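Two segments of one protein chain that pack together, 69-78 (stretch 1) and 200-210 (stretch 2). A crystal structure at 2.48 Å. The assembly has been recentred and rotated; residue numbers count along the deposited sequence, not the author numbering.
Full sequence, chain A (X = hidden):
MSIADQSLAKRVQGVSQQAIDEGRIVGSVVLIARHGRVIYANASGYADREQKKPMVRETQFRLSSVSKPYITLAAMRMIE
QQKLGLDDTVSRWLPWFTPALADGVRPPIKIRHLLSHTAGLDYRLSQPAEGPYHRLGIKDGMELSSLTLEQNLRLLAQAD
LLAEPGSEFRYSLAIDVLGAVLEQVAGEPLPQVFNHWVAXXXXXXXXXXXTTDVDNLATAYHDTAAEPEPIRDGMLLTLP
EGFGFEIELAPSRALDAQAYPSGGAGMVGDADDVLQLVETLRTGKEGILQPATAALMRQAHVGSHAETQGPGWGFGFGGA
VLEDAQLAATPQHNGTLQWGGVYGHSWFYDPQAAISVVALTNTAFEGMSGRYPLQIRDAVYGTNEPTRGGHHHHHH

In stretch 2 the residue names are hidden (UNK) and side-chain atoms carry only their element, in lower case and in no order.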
# COMPACT_ATOMS: atom_id res chain seq x y z
N PRO A 69 -2.09 -1.29 -4.21
CA PRO A 69 -3.37 -1.73 -4.76
C PRO A 69 -3.85 -0.81 -5.90
O PRO A 69 -4.41 -1.33 -6.84
CB PRO A 69 -4.33 -1.78 -3.57
CG PRO A 69 -3.65 -0.96 -2.52
CD PRO A 69 -2.16 -1.08 -2.76
N TYR A 70 -3.55 0.49 -5.80
CA TYR A 70 -3.77 1.48 -6.88
C TYR A 70 -3.10 1.02 -8.18
O TYR A 70 -3.78 1.00 -9.22
CB TYR A 70 -3.29 2.87 -6.43
CG TYR A 70 -4.35 3.68 -5.73
CD1 TYR A 70 -5.57 3.93 -6.33
CD2 TYR A 70 -4.16 4.17 -4.45
CE1 TYR A 70 -6.55 4.67 -5.70
CE2 TYR A 70 -5.13 4.90 -3.79
CZ TYR A 70 -6.32 5.16 -4.43
OH TYR A 70 -7.28 5.88 -3.79
N ILE A 71 -1.80 0.68 -8.15
CA ILE A 71 -1.03 0.40 -9.39
C ILE A 71 -1.29 -1.05 -9.80
O ILE A 71 -1.32 -1.32 -11.04
CB ILE A 71 0.46 0.73 -9.24
CG1 ILE A 71 0.67 2.17 -8.78
CG2 ILE A 71 1.21 0.44 -10.53
CD1 ILE A 71 0.16 3.20 -9.75
N THR A 72 -1.53 -1.94 -8.84
CA THR A 72 -2.04 -3.31 -9.12
C THR A 72 -3.36 -3.19 -9.90
O THR A 72 -3.50 -3.89 -10.93
CB THR A 72 -2.18 -4.13 -7.84
OG1 THR A 72 -0.88 -4.23 -7.26
CG2 THR A 72 -2.78 -5.49 -8.08
N LEU A 73 -4.27 -2.31 -9.48
CA LEU A 73 -5.55 -2.08 -10.21
C LEU A 73 -5.26 -1.63 -11.65
O LEU A 73 -5.94 -2.12 -12.54
CB LEU A 73 -6.45 -1.04 -9.54
CG LEU A 73 -7.73 -0.75 -10.34
CD1 LEU A 73 -8.45 -2.05 -10.66
CD2 LEU A 73 -8.67 0.17 -9.61
N ALA A 74 -4.33 -0.70 -11.87
CA ALA A 74 -4.01 -0.21 -13.22
C ALA A 74 -3.61 -1.40 -14.11
O ALA A 74 -4.15 -1.51 -15.22
CB ALA A 74 -2.94 0.85 -13.15
N ALA A 75 -2.72 -2.26 -13.62
CA ALA A 75 -2.23 -3.48 -14.30
C ALA A 75 -3.38 -4.45 -14.59
O ALA A 75 -3.42 -4.99 -15.72
CB ALA A 75 -1.21 -4.17 -13.43
N MET A 76 -4.22 -4.73 -13.60
CA MET A 76 -5.31 -5.72 -13.76
C MET A 76 -6.29 -5.24 -14.84
O MET A 76 -6.82 -6.07 -15.62
CB MET A 76 -6.05 -5.96 -12.46
CG MET A 76 -5.24 -6.73 -11.44
SD MET A 76 -4.37 -8.18 -12.05
CE MET A 76 -5.73 -9.12 -12.73
N ARG A 77 -6.49 -3.93 -14.92
CA ARG A 77 -7.34 -3.36 -16.00
C ARG A 77 -6.65 -3.59 -17.35
O ARG A 77 -7.36 -3.95 -18.31
CB ARG A 77 -7.66 -1.89 -15.73
CG ARG A 77 -8.64 -1.71 -14.59
CD ARG A 77 -9.22 -0.32 -14.61
NE ARG A 77 -10.22 -0.27 -15.66
CZ ARG A 77 -10.28 0.62 -16.63
NH1 ARG A 77 -9.40 1.61 -16.71
NH2 ARG A 77 -11.24 0.52 -17.53
N MET A 78 -5.34 -3.39 -17.42
CA MET A 78 -4.60 -3.49 -18.70
C MET A 78 -4.66 -4.96 -19.12
O MET A 78 -4.76 -5.25 -20.32
CB MET A 78 -3.15 -3.03 -18.56
CG MET A 78 -2.97 -1.56 -18.80
SD MET A 78 -1.31 -1.03 -18.34
CE MET A 78 -1.36 0.70 -18.77
N UNK A 200 -9.54 8.67 -13.40
CA UNK A 200 -10.69 9.14 -14.23
C UNK A 200 -11.80 8.11 -14.20
O UNK A 200 -12.90 8.44 -13.78
c UNK A 200 -9.49 10.89 -15.61
n UNK A 200 -8.51 10.68 -17.82
c UNK A 200 -10.24 9.56 -15.63
o UNK A 200 -9.64 12.54 -17.32
c UNK A 200 -9.21 11.45 -16.99
N UNK A 201 -11.58 6.84 -14.60
CA UNK A 201 -12.62 5.81 -14.51
C UNK A 201 -13.34 5.69 -13.16
O UNK A 201 -14.54 5.51 -13.18
c UNK A 201 -11.84 4.52 -14.77
c UNK A 201 -10.73 4.96 -15.71
c UNK A 201 -10.35 6.34 -15.23
N UNK A 202 -12.61 5.79 -12.05
CA UNK A 202 -13.16 5.62 -10.67
C UNK A 202 -13.67 6.97 -10.12
O UNK A 202 -14.18 6.96 -8.99
c UNK A 202 -11.83 3.52 -9.85
c UNK A 202 -10.95 3.02 -8.70
c UNK A 202 -12.08 5.03 -9.75
c UNK A 202 -13.14 2.76 -9.85
N UNK A 203 -13.49 8.07 -10.88
CA UNK A 203 -13.89 9.43 -10.47
C UNK A 203 -13.17 9.95 -9.23
O UNK A 203 -13.74 10.78 -8.51
N UNK A 204 -11.93 9.53 -8.99
CA UNK A 204 -11.17 9.92 -7.77
C UNK A 204 -10.98 11.44 -7.77
O UNK A 204 -10.75 12.00 -8.84
c UNK A 204 -10.79 7.09 -6.73
c UNK A 204 -8.45 7.11 -7.56
c UNK A 204 -9.84 7.66 -7.77
c UNK A 204 -9.81 9.20 -7.76
N UNK A 205 -11.04 12.10 -6.62
CA UNK A 205 -10.97 13.59 -6.57
C UNK A 205 -9.54 14.07 -6.30
O UNK A 205 -9.23 15.21 -6.73
c UNK A 205 -13.40 14.04 -0.79
n UNK A 205 -13.13 13.53 0.40
n UNK A 205 -14.38 14.92 -0.92
c UNK A 205 -12.00 13.47 -4.20
c UNK A 205 -12.88 14.19 -3.20
c UNK A 205 -11.95 14.18 -5.55
n UNK A 205 -12.68 13.68 -1.85
N UNK A 206 -8.70 13.30 -5.60
CA UNK A 206 -7.49 13.88 -4.99
C UNK A 206 -6.41 12.83 -4.72
O UNK A 206 -5.89 12.78 -3.58
o UNK A 206 -6.67 15.72 -2.02
c UNK A 206 -6.80 15.55 -3.23
n UNK A 206 -5.98 16.08 -4.13
c UNK A 206 -7.90 14.66 -3.74
N UNK A 207 -6.00 12.07 -5.73
CA UNK A 207 -4.99 11.01 -5.55
C UNK A 207 -4.01 11.05 -6.72
O UNK A 207 -4.46 11.08 -7.88
c UNK A 207 -5.69 9.66 -5.34
o UNK A 207 -6.33 9.71 -4.06
c UNK A 207 -4.74 8.49 -5.43
N UNK A 208 -2.71 11.00 -6.42
CA UNK A 208 -1.65 11.05 -7.44
C UNK A 208 -0.30 10.83 -6.80
O UNK A 208 -0.26 10.19 -5.73
N UNK A 209 0.75 11.37 -7.42
CA UNK A 209 2.17 11.04 -7.11
C UNK A 209 2.88 12.20 -6.40
O UNK A 209 3.99 11.98 -5.88
c UNK A 209 3.08 6.87 -8.46
c UNK A 209 1.67 8.90 -9.72
c UNK A 209 2.63 9.21 -8.78
c UNK A 209 2.12 6.57 -9.41
c UNK A 209 3.32 8.19 -8.14
c UNK A 209 2.89 10.64 -8.40
c UNK A 209 1.41 7.58 -10.03
N UNK A 210 2.25 13.37 -6.39
CA UNK A 210 2.63 14.55 -5.57
C UNK A 210 1.42 15.48 -5.44
O UNK A 210 0.45 15.32 -6.21
o UNK A 210 2.59 18.79 -10.49
c UNK A 210 2.89 16.57 -9.66
c UNK A 210 3.45 16.20 -7.35
c UNK A 210 3.08 18.44 -8.18
c UNK A 210 3.18 15.72 -8.61
c UNK A 210 2.85 17.94 -9.45
c UNK A 210 3.39 17.57 -7.15
c UNK A 210 3.80 15.27 -6.22
O HOH W 1 -6.23 7.77 -2.21

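Stretch 1 is one unbroken helical run, and its residues Y70, I71, L73 and R77 offer side chains to a segment without regular helix or strand. Position 200 carries three carbons in a row, the third bearing one oxygen and one nitrogen: an amide, out of reach of the helix, so Q200. At 201 three carbons close a ring onto the backbone nitrogen, which only proline does, and a ring carbon packs against R77: P201, with CG 3.7 Å from R77 NH1, on an arginine whose NE and NH1 are hydrogen-bonded elsewhere in the structure.

Position 202 has four carbons forked at the second, one tip packed against L73, the leucine pattern. L202 points toward the helix, with CD1 3.8 Å from L73 CD2. Position 203 has no side-chain atoms and a phi of 62°, a value that by itself favours glycine; G203 closes a type I turn begun at Q200, its N donating to Q200 O at 3.0 Å.

Position 204 again shows four carbons forked at the second, a tip approaching the Y70 ring obliquely. This is L204, whose CD1 comes within 3.6 Å of Y70 CE1. Position 205 runs three carbons, a nitrogen, then a carbon carrying two more nitrogens: a guanidinium, hence R205, exposed and out of reach of the helix. Two carbons, the second with one oxygen and one nitrogen, make 206 the shorter amide, N206, likewise without contact.

At 207 a single carbon carries one oxygen and one carbon, the latter over one face of the Y70 ring, which is threonine. T207 uses both branches: CG2 sits 4.1 Å from the Y70 ring centroid in a CH-pi contact, while OG1 accepts from a water at 2.7 Å, and that water's oxygen is also 2.7 Å from Y70 OH, hydrogen-bonded to it. Position 208 has no side chain and is G208; here the helix leaves room for a CB.

Position 209 is one carbon and a six-carbon ring without oxygen, its edge against the I71 methyl, so F209. Its CA-to-CB bond points sideways, yet the ring end reaches I71, with CZ 3.9 Å from I71 CD1. Position 210 adds an oxygen to such a ring and is Y210, far from the helix.

The contact buries 302 Å² and has no direct hydrogen bond. Mostly apolar packing joins the segments, and Y70 is its hub, receiving L204 and T207 while one water links the two hydroxyls. A loop can follow a helix through well-placed side chains, with their backbones kept well apart.

Stretch 2, residues 200-210: QPLGLRNTGFY
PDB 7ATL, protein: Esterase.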